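Long-range contact in EscN (Escherichia coli O127:H6, PDB 2OBL), which is a type III secretion system protein of the P-loop NTPase clan, related to the alpha and beta subunits of ATP synthase: residues R60-Q72 with I259-V273. The protein carries 1 engineered substitution. Residues are numbered along the deposited sequence; the frame is centred on the assembly and turned at random.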
ATOM      1  N   ARG A  60     -11.929   4.535   4.873  1.00 21.72           N
ATOM      2  CA  ARG A  60     -12.517   4.384   6.212  1.00 21.54           C
ATOM      3  C   ARG A  60     -12.076   3.139   6.953  1.00 20.75           C
ATOM      4  O   ARG A  60     -11.748   3.202   8.127  1.00 21.29           O
ATOM      5  CB  ARG A  60     -14.046   4.421   6.153  1.00 22.25           C
ATOM      6  CG  ARG A  60     -14.602   5.799   5.847  1.00 23.04           C
ATOM      7  CD  ARG A  60     -16.104   5.852   6.131  1.00 25.24           C
ATOM      8  NE  ARG A  60     -16.843   4.912   5.289  1.00 25.83           N
ATOM      9  CZ  ARG A  60     -17.514   5.255   4.194  1.00 25.84           C
ATOM     10  NH1 ARG A  60     -17.549   6.522   3.800  1.00 26.25           N
ATOM     11  NH2 ARG A  60     -18.145   4.323   3.482  1.00 25.73           N
ATOM     12  N   ALA A  61     -12.061   1.999   6.273  1.00 21.06           N
ATOM     13  CA  ALA A  61     -11.732   0.755   6.937  1.00 21.94           C
ATOM     14  C   ALA A  61     -10.330   0.827   7.528  1.00 22.44           C
ATOM     15  O   ALA A  61     -10.098   0.350   8.635  1.00 23.33           O
ATOM     16  CB  ALA A  61     -11.835  -0.394   5.973  1.00 22.20           C
ATOM     17  N   ILE A  62      -9.403   1.428   6.786  1.00 21.87           N
ATOM     18  CA  ILE A  62      -8.000   1.485   7.218  1.00 21.60           C
ATOM     19  C   ILE A  62      -7.770   2.598   8.231  1.00 21.10           C
ATOM     20  O   ILE A  62      -7.253   2.366   9.324  1.00 20.80           O
ATOM     21  CB  ILE A  62      -7.033   1.640   6.024  1.00 21.38           C
ATOM     22  CG1 ILE A  62      -7.186   0.457   5.060  1.00 21.96           C
ATOM     23  CG2 ILE A  62      -5.571   1.718   6.518  1.00 22.17           C
ATOM     24  CD1 ILE A  62      -6.462   0.649   3.721  1.00 22.38           C
ATOM     25  N   ASP A  63      -8.169   3.813   7.875  1.00 21.32           N
ATOM     26  CA  ASP A  63      -8.027   4.951   8.788  1.00 20.79           C
ATOM     27  C   ASP A  63      -8.736   4.700  10.123  1.00 20.70           C
ATOM     28  O   ASP A  63      -8.267   5.126  11.196  1.00 19.78           O
ATOM     29  CB  ASP A  63      -8.606   6.218   8.151  1.00 21.67           C
ATOM     30  CG  ASP A  63      -7.850   6.661   6.893  1.00 22.25           C
ATOM     31  OD1 ASP A  63      -6.693   6.244   6.678  1.00 22.44           O
ATOM     32  OD2 ASP A  63      -8.427   7.451   6.119  1.00 22.82           O
ATOM     33  N   GLY A  64      -9.882   4.026  10.053  1.00 20.30           N
ATOM     34  CA  GLY A  64     -10.673   3.746  11.249  1.00 21.03           C
ATOM     35  C   GLY A  64     -10.158   2.589  12.091  1.00 19.63           C
ATOM     36  O   GLY A  64     -10.033   2.715  13.312  1.00 19.63           O
ATOM     37  N   LEU A  65      -9.853   1.466  11.442  1.00 19.39           N
ATOM     38  CA  LEU A  65      -9.597   0.210  12.164  1.00 19.48           C
ATOM     39  C   LEU A  65      -8.165  -0.282  12.117  1.00 20.07           C
ATOM     40  O   LEU A  65      -7.805  -1.193  12.869  1.00 19.67           O
ATOM     41  CB  LEU A  65     -10.489  -0.906  11.614  1.00 20.09           C
ATOM     42  CG  LEU A  65     -11.988  -0.619  11.545  1.00 20.25           C
ATOM     43  CD1 LEU A  65     -12.694  -1.810  10.906  1.00 20.47           C
ATOM     44  CD2 LEU A  65     -12.532  -0.348  12.951  1.00 20.07           C
ATOM     45  N   LEU A  66      -7.360   0.264  11.204  1.00 19.92           N
ATOM     46  CA  LEU A  66      -6.014  -0.261  10.966  1.00 21.12           C
ATOM     47  C   LEU A  66      -5.081   0.903  10.672  1.00 20.90           C
ATOM     48  O   LEU A  66      -4.299   0.858   9.721  1.00 20.78           O
ATOM     49  CB  LEU A  66      -6.033  -1.200   9.758  1.00 21.93           C
ATOM     50  CG  LEU A  66      -6.985  -2.397   9.798  1.00 21.55           C
ATOM     51  CD1 LEU A  66      -7.362  -2.902   8.376  1.00 22.69           C
ATOM     52  CD2 LEU A  66      -6.343  -3.495  10.625  1.00 21.54           C
ATOM     53  N   THR A  67      -5.185   1.944  11.486  1.00 20.93           N
ATOM     54  CA  THR A  67      -4.606   3.243  11.155  1.00 20.72           C
ATOM     55  C   THR A  67      -3.116   3.210  10.859  1.00 20.54           C
ATOM     56  O   THR A  67      -2.323   2.648  11.624  1.00 19.78           O
ATOM     57  CB  THR A  67      -4.865   4.259  12.272  1.00 21.12           C
ATOM     58  OG1 THR A  67      -6.203   4.083  12.767  1.00 20.17           O
ATOM     59  CG2 THR A  67      -4.671   5.664  11.751  1.00 20.97           C
ATOM     60  N   CYS A  68      -2.756   3.818   9.734  1.00 20.70           N
ATOM     61  CA  CYS A  68      -1.368   3.879   9.283  1.00 21.89           C
ATOM     62  C   CYS A  68      -0.659   5.029   9.973  1.00 20.13           C
ATOM     63  O   CYS A  68      -1.302   5.952  10.456  1.00 20.54           O
ATOM     64  CB  CYS A  68      -1.292   4.114   7.780  1.00 22.65           C
ATOM     65  SG  CYS A  68      -1.973   2.811   6.772  1.00 27.34           S
ATOM     66  N   GLY A  69       0.672   4.981   9.979  1.00 18.01           N
ATOM     67  CA  GLY A  69       1.475   6.035  10.574  1.00 15.88           C
ATOM     68  C   GLY A  69       2.480   6.632   9.608  1.00 14.81           C
ATOM     69  O   GLY A  69       2.917   5.972   8.669  1.00 13.92           O
ATOM     70  N   ILE A  70       2.843   7.889   9.834  1.00 14.04           N
ATOM     71  CA  ILE A  70       3.844   8.545   8.986  1.00 13.55           C
ATOM     72  C   ILE A  70       5.186   7.830   9.114  1.00 13.42           C
ATOM     73  O   ILE A  70       5.731   7.687  10.227  1.00 13.08           O
ATOM     74  CB  ILE A  70       3.985  10.043   9.311  1.00 13.61           C
ATOM     75  CG1 ILE A  70       2.653  10.768   9.071  1.00 14.18           C
ATOM     76  CG2 ILE A  70       5.078  10.676   8.478  1.00 14.31           C
ATOM     77  CD1 ILE A  70       2.713  12.278   9.364  1.00 14.44           C
ATOM     78  N   GLY A  71       5.691   7.357   7.976  1.00 12.47           N
ATOM     79  CA  GLY A  71       6.966   6.642   7.896  1.00 12.03           C
ATOM     80  C   GLY A  71       6.842   5.124   8.001  1.00 11.74           C
ATOM     81  O   GLY A  71       7.837   4.414   8.022  1.00 11.97           O
ATOM     82  N   GLN A  72       5.611   4.628   8.080  1.00 11.91           N
ATOM     83  CA  GLN A  72       5.349   3.197   8.123  1.00 12.87           C
ATOM     84  C   GLN A  72       5.680   2.544   6.789  1.00 12.97           C
ATOM     85  O   GLN A  72       5.577   3.190   5.738  1.00 12.62           O
ATOM     86  CB  GLN A  72       3.868   2.971   8.418  1.00 13.72           C
ATOM     87  CG  GLN A  72       3.524   1.615   8.958  1.00 15.57           C
ATOM     88  CD  GLN A  72       2.042   1.454   9.199  1.00 15.53           C
ATOM     89  OE1 GLN A  72       1.253   2.329   8.841  1.00 14.66           O
ATOM     90  NE2 GLN A  72       1.645   0.316   9.765  1.00 16.67           N
ATOM     91  N   ILE A 259     -11.216  -5.760   2.031  1.00 12.97           N
ATOM     92  CA  ILE A 259     -10.245  -5.927   3.093  1.00 12.64           C
ATOM     93  C   ILE A 259     -10.771  -6.867   4.175  1.00 12.86           C
ATOM     94  O   ILE A 259     -11.810  -6.614   4.787  1.00 13.18           O
ATOM     95  CB  ILE A 259      -9.883  -4.578   3.749  1.00 12.94           C
ATOM     96  CG1 ILE A 259      -9.300  -3.597   2.720  1.00 13.54           C
ATOM     97  CG2 ILE A 259      -8.928  -4.815   4.895  1.00 12.69           C
ATOM     98  CD1 ILE A 259      -9.269  -2.124   3.222  1.00 13.62           C
ATOM     99  N   ASP A 260     -10.046  -7.947   4.421  1.00 12.94           N
ATOM    100  CA  ASP A 260     -10.391  -8.819   5.535  1.00 13.76           C
ATOM    101  C   ASP A 260      -9.766  -8.232   6.784  1.00 13.88           C
ATOM    102  O   ASP A 260      -8.551  -8.279   6.960  1.00 13.27           O
ATOM    103  CB  ASP A 260      -9.865 -10.233   5.286  1.00 13.16           C
ATOM    104  CG  ASP A 260     -10.329 -11.226   6.346  1.00 14.70           C
ATOM    105  OD1 ASP A 260     -10.079 -10.983   7.542  1.00 13.16           O
ATOM    106  OD2 ASP A 260     -10.937 -12.251   5.973  1.00 15.14           O
ATOM    107  N   ILE A 261     -10.592  -7.677   7.658  1.00 14.08           N
ATOM    108  CA  ILE A 261     -10.055  -6.964   8.824  1.00 14.23           C
ATOM    109  C   ILE A 261      -9.259  -7.890   9.759  1.00 14.46           C
ATOM    110  O   ILE A 261      -8.222  -7.498  10.299  1.00 13.82           O
ATOM    111  CB  ILE A 261     -11.186  -6.232   9.581  1.00 15.12           C
ATOM    112  CG1 ILE A 261     -11.979  -5.341   8.612  1.00 14.64           C
ATOM    113  CG2 ILE A 261     -10.627  -5.432  10.785  1.00 15.45           C
ATOM    114  CD1 ILE A 261     -11.218  -4.132   8.064  1.00 14.55           C
ATOM    115  N   GLY A 262      -9.738  -9.121   9.929  1.00 14.24           N
ATOM    116  CA  GLY A 262      -9.131 -10.051  10.883  1.00 14.47           C
ATOM    117  C   GLY A 262      -7.760 -10.543  10.445  1.00 15.02           C
ATOM    118  O   GLY A 262      -6.956 -10.997  11.273  1.00 15.53           O
ATOM    119  N   LEU A 263      -7.487 -10.449   9.144  1.00 13.11           N
ATOM    120  CA  LEU A 263      -6.186 -10.875   8.588  1.00 14.25           C
ATOM    121  C   LEU A 263      -5.244  -9.699   8.396  1.00 14.05           C
ATOM    122  O   LEU A 263      -4.097  -9.863   7.971  1.00 16.23           O
ATOM    123  CB  LEU A 263      -6.390 -11.538   7.231  1.00 14.51           C
ATOM    124  CG  LEU A 263      -7.089 -12.883   7.268  1.00 13.79           C
ATOM    125  CD1 LEU A 263      -7.355 -13.357   5.848  1.00 14.97           C
ATOM    126  CD2 LEU A 263      -6.208 -13.867   8.034  1.00 14.52           C
ATOM    127  N   SER A 264      -5.734  -8.506   8.702  1.00 13.52           N
ATOM    128  CA  SER A 264      -4.962  -7.295   8.467  1.00 13.66           C
ATOM    129  C   SER A 264      -4.489  -6.790   9.807  1.00 13.52           C
ATOM    130  O   SER A 264      -5.031  -7.197  10.843  1.00 14.24           O
ATOM    131  CB  SER A 264      -5.799  -6.232   7.749  1.00 13.44           C
ATOM    132  OG  SER A 264      -6.228  -6.685   6.468  1.00 13.37           O
ATOM    133  N   ALA A 265      -3.487  -5.921   9.806  1.00 12.65           N
ATOM    134  CA  ALA A 265      -3.017  -5.338  11.058  1.00 13.89           C
ATOM    135  C   ALA A 265      -2.227  -4.067  10.826  1.00 14.18           C
ATOM    136  O   ALA A 265      -1.676  -3.851   9.760  1.00 15.55           O
ATOM    137  CB  ALA A 265      -2.168  -6.357  11.848  1.00 14.94           C
ATOM    138  N   SER A 266      -2.204  -3.207  11.834  1.00 14.15           N
ATOM    139  CA  SER A 266      -1.271  -2.100  11.839  1.00 14.75           C
ATOM    140  C   SER A 266      -0.497  -2.161  13.135  1.00 15.40           C
ATOM    141  O   SER A 266      -1.089  -1.994  14.211  1.00 14.21           O
ATOM    142  CB  SER A 266      -2.009  -0.764  11.788  1.00 15.55           C
ATOM    143  OG  SER A 266      -1.071   0.271  11.996  1.00 14.54           O
ATOM    144  N   ARG A 267       0.815  -2.381  13.042  1.00 15.32           N
ATOM    145  CA  ARG A 267       1.650  -2.469  14.241  1.00 15.66           C
ATOM    146  C   ARG A 267       1.835  -1.109  14.914  1.00 15.70           C
ATOM    147  O   ARG A 267       2.321  -1.040  16.046  1.00 16.07           O
ATOM    148  CB  ARG A 267       3.029  -3.067  13.939  1.00 15.74           C
ATOM    149  CG  ARG A 267       3.008  -4.488  13.410  1.00 15.98           C
ATOM    150  CD  ARG A 267       4.426  -5.040  13.290  1.00 16.20           C
ATOM    151  NE  ARG A 267       5.029  -5.300  14.603  1.00 18.58           N
ATOM    152  CZ  ARG A 267       5.023  -6.493  15.195  1.00 17.95           C
ATOM    153  NH1 ARG A 267       4.459  -7.525  14.587  1.00 17.13           N
ATOM    154  NH2 ARG A 267       5.598  -6.657  16.382  1.00 19.40           N
ATOM    155  N   VAL A 268       1.468  -0.037  14.211  1.00 14.48           N
ATOM    156  CA  VAL A 268       1.707   1.319  14.714  1.00 14.48           C
ATOM    157  C   VAL A 268       0.442   2.026  15.199  1.00 14.06           C
ATOM    158  O   VAL A 268       0.521   3.073  15.823  1.00 14.82           O
ATOM    159  CB  VAL A 268       2.419   2.225  13.671  1.00 14.36           C
ATOM    160  CG1 VAL A 268       3.690   1.544  13.106  1.00 14.47           C
ATOM    161  CG2 VAL A 268       1.463   2.648  12.554  1.00 13.67           C
ATOM    162  N   MET A 269      -0.725   1.475  14.873  1.00 14.93           N
ATOM    163  CA  MET A 269      -1.989   2.129  15.199  1.00 14.25           C
ATOM    164  C   MET A 269      -2.080   2.608  16.639  1.00 14.32           C
ATOM    165  O   MET A 269      -2.457   3.751  16.894  1.00 13.73           O
ATOM    166  CB  MET A 269      -3.164   1.205  14.907  1.00 14.41           C
ATOM    167  CG  MET A 269      -4.514   1.785  15.332  1.00 13.76           C
ATOM    168  SD  MET A 269      -5.882   0.811  14.703  1.00 14.90           S
ATOM    169  CE  MET A 269      -7.256   1.874  15.204  1.00 13.92           C
ATOM    170  N   HIS A 270      -1.756   1.736  17.584  1.00 14.51           N
ATOM    171  CA  HIS A 270      -1.914   2.089  18.996  1.00 15.59           C
ATOM    172  C   HIS A 270      -1.054   3.289  19.402  1.00 15.75           C
ATOM    173  O   HIS A 270      -1.311   3.941  20.432  1.00 15.02           O
ATOM    174  CB  HIS A 270      -1.627   0.878  19.885  1.00 16.48           C
ATOM    175  CG  HIS A 270      -0.186   0.484  19.920  1.00 17.60           C
ATOM    176  ND1 HIS A 270       0.441  -0.153  18.868  1.00 18.75           N
ATOM    177  CD2 HIS A 270       0.754   0.635  20.881  1.00 18.18           C
ATOM    178  CE1 HIS A 270       1.705  -0.376  19.182  1.00 18.21           C
ATOM    179  NE2 HIS A 270       1.922   0.093  20.398  1.00 18.74           N
ATOM    180  N   ASN A 271      -0.041   3.576  18.588  1.00 16.14           N
ATOM    181  CA  ASN A 271       0.865   4.701  18.822  1.00 16.58           C
ATOM    182  C   ASN A 271       0.450   5.992  18.122  1.00 16.99           C
ATOM    183  O   ASN A 271       1.042   7.048  18.368  1.00 17.31           O
ATOM    184  CB  ASN A 271       2.282   4.347  18.365  1.00 17.57           C
ATOM    185  CG  ASN A 271       2.931   3.297  19.227  1.00 19.13           C
ATOM    186  OD1 ASN A 271       3.726   2.475  18.737  1.00 20.29           O
ATOM    187  ND2 ASN A 271       2.612   3.310  20.523  1.00 18.43           N
ATOM    188  N   VAL A 272      -0.552   5.920  17.248  1.00 16.56           N
ATOM    189  CA  VAL A 272      -0.926   7.091  16.444  1.00 16.66           C
ATOM    190  C   VAL A 272      -2.393   7.498  16.587  1.00 18.02           C
ATOM    191  O   VAL A 272      -2.816   8.499  16.001  1.00 17.19           O
ATOM    192  CB  VAL A 272      -0.596   6.904  14.931  1.00 16.57           C
ATOM    193  CG1 VAL A 272       0.843   6.465  14.737  1.00 16.18           C
ATOM    194  CG2 VAL A 272      -1.558   5.906  14.288  1.00 16.51           C
ATOM    195  N   VAL A 273      -3.169   6.717  17.343  1.00 19.49           N
ATOM    196  CA  VAL A 273      -4.568   7.062  17.636  1.00 20.32           C
ATOM    197  C   VAL A 273      -4.828   7.197  19.138  1.00 20.94           C
ATOM    198  O   VAL A 273      -4.062   6.703  19.975  1.00 21.41           O
ATOM    199  CB  VAL A 273      -5.561   6.029  17.043  1.00 20.68           C
ATOM    200  CG1 VAL A 273      -5.260   5.792  15.556  1.00 20.11           C
ATOM    201  CG2 VAL A 273      -5.506   4.723  17.819  1.00 21.22           C
TER
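Ser-266 and Thr-67 are joined by a hydrogen bond across the contact: the serine hydroxyl gives its proton to Thr-67 O, with OG 2.7 Å from that oxygen and standing above the carbonyl plane. The same OG, placed anti to its own backbone N (chi1 171°), accepts weak bonds from Val-268 N and Met-269 N, so one hydroxyl both caps the turn leading into helix 269-272 and ties it to segment 60-72. The other bond across the contact, a weak one, runs from Thr-67 N to Met-269 SD (3.5 Å). The extended methionine crosses the threonine at about a right angle, bringing its CE within 3.5 Å of Thr-67 OG1, whose proton goes to Asp-63 O.

In the nucleotide-binding domain of the ATP synthase alpha/beta family, this contact joins helix 60-65 and the loop beyond it to strand 265-266, which pairs antiparallel with strand 242-245 of the main sheet. Helices 275-290 and 335-345 also pack on Leu-65 and Thr-67.

Apolar contacts lie on either side of these bonds along the chain. Leu-66 lays CD1 against Ser-264 CB (3.7 Å) and CD2 over Ala-265 CA, while Ile-261 CD1 touches the CD1 methyls of both Leu-65 and Leu-66. Toward the start of both segments, Ile-259 CD1 meets Ile-62 CG1 at 3.8 Å, the two side chains crossing nearly perpendicularly. On the other side Val-273 CG1 meets Thr-67 tip to tip, and Val-268 CG2 rests 3.6 Å from Gln-72 CD, beside an amide whose OE1 accepts from Gly-69 N (2.9 Å).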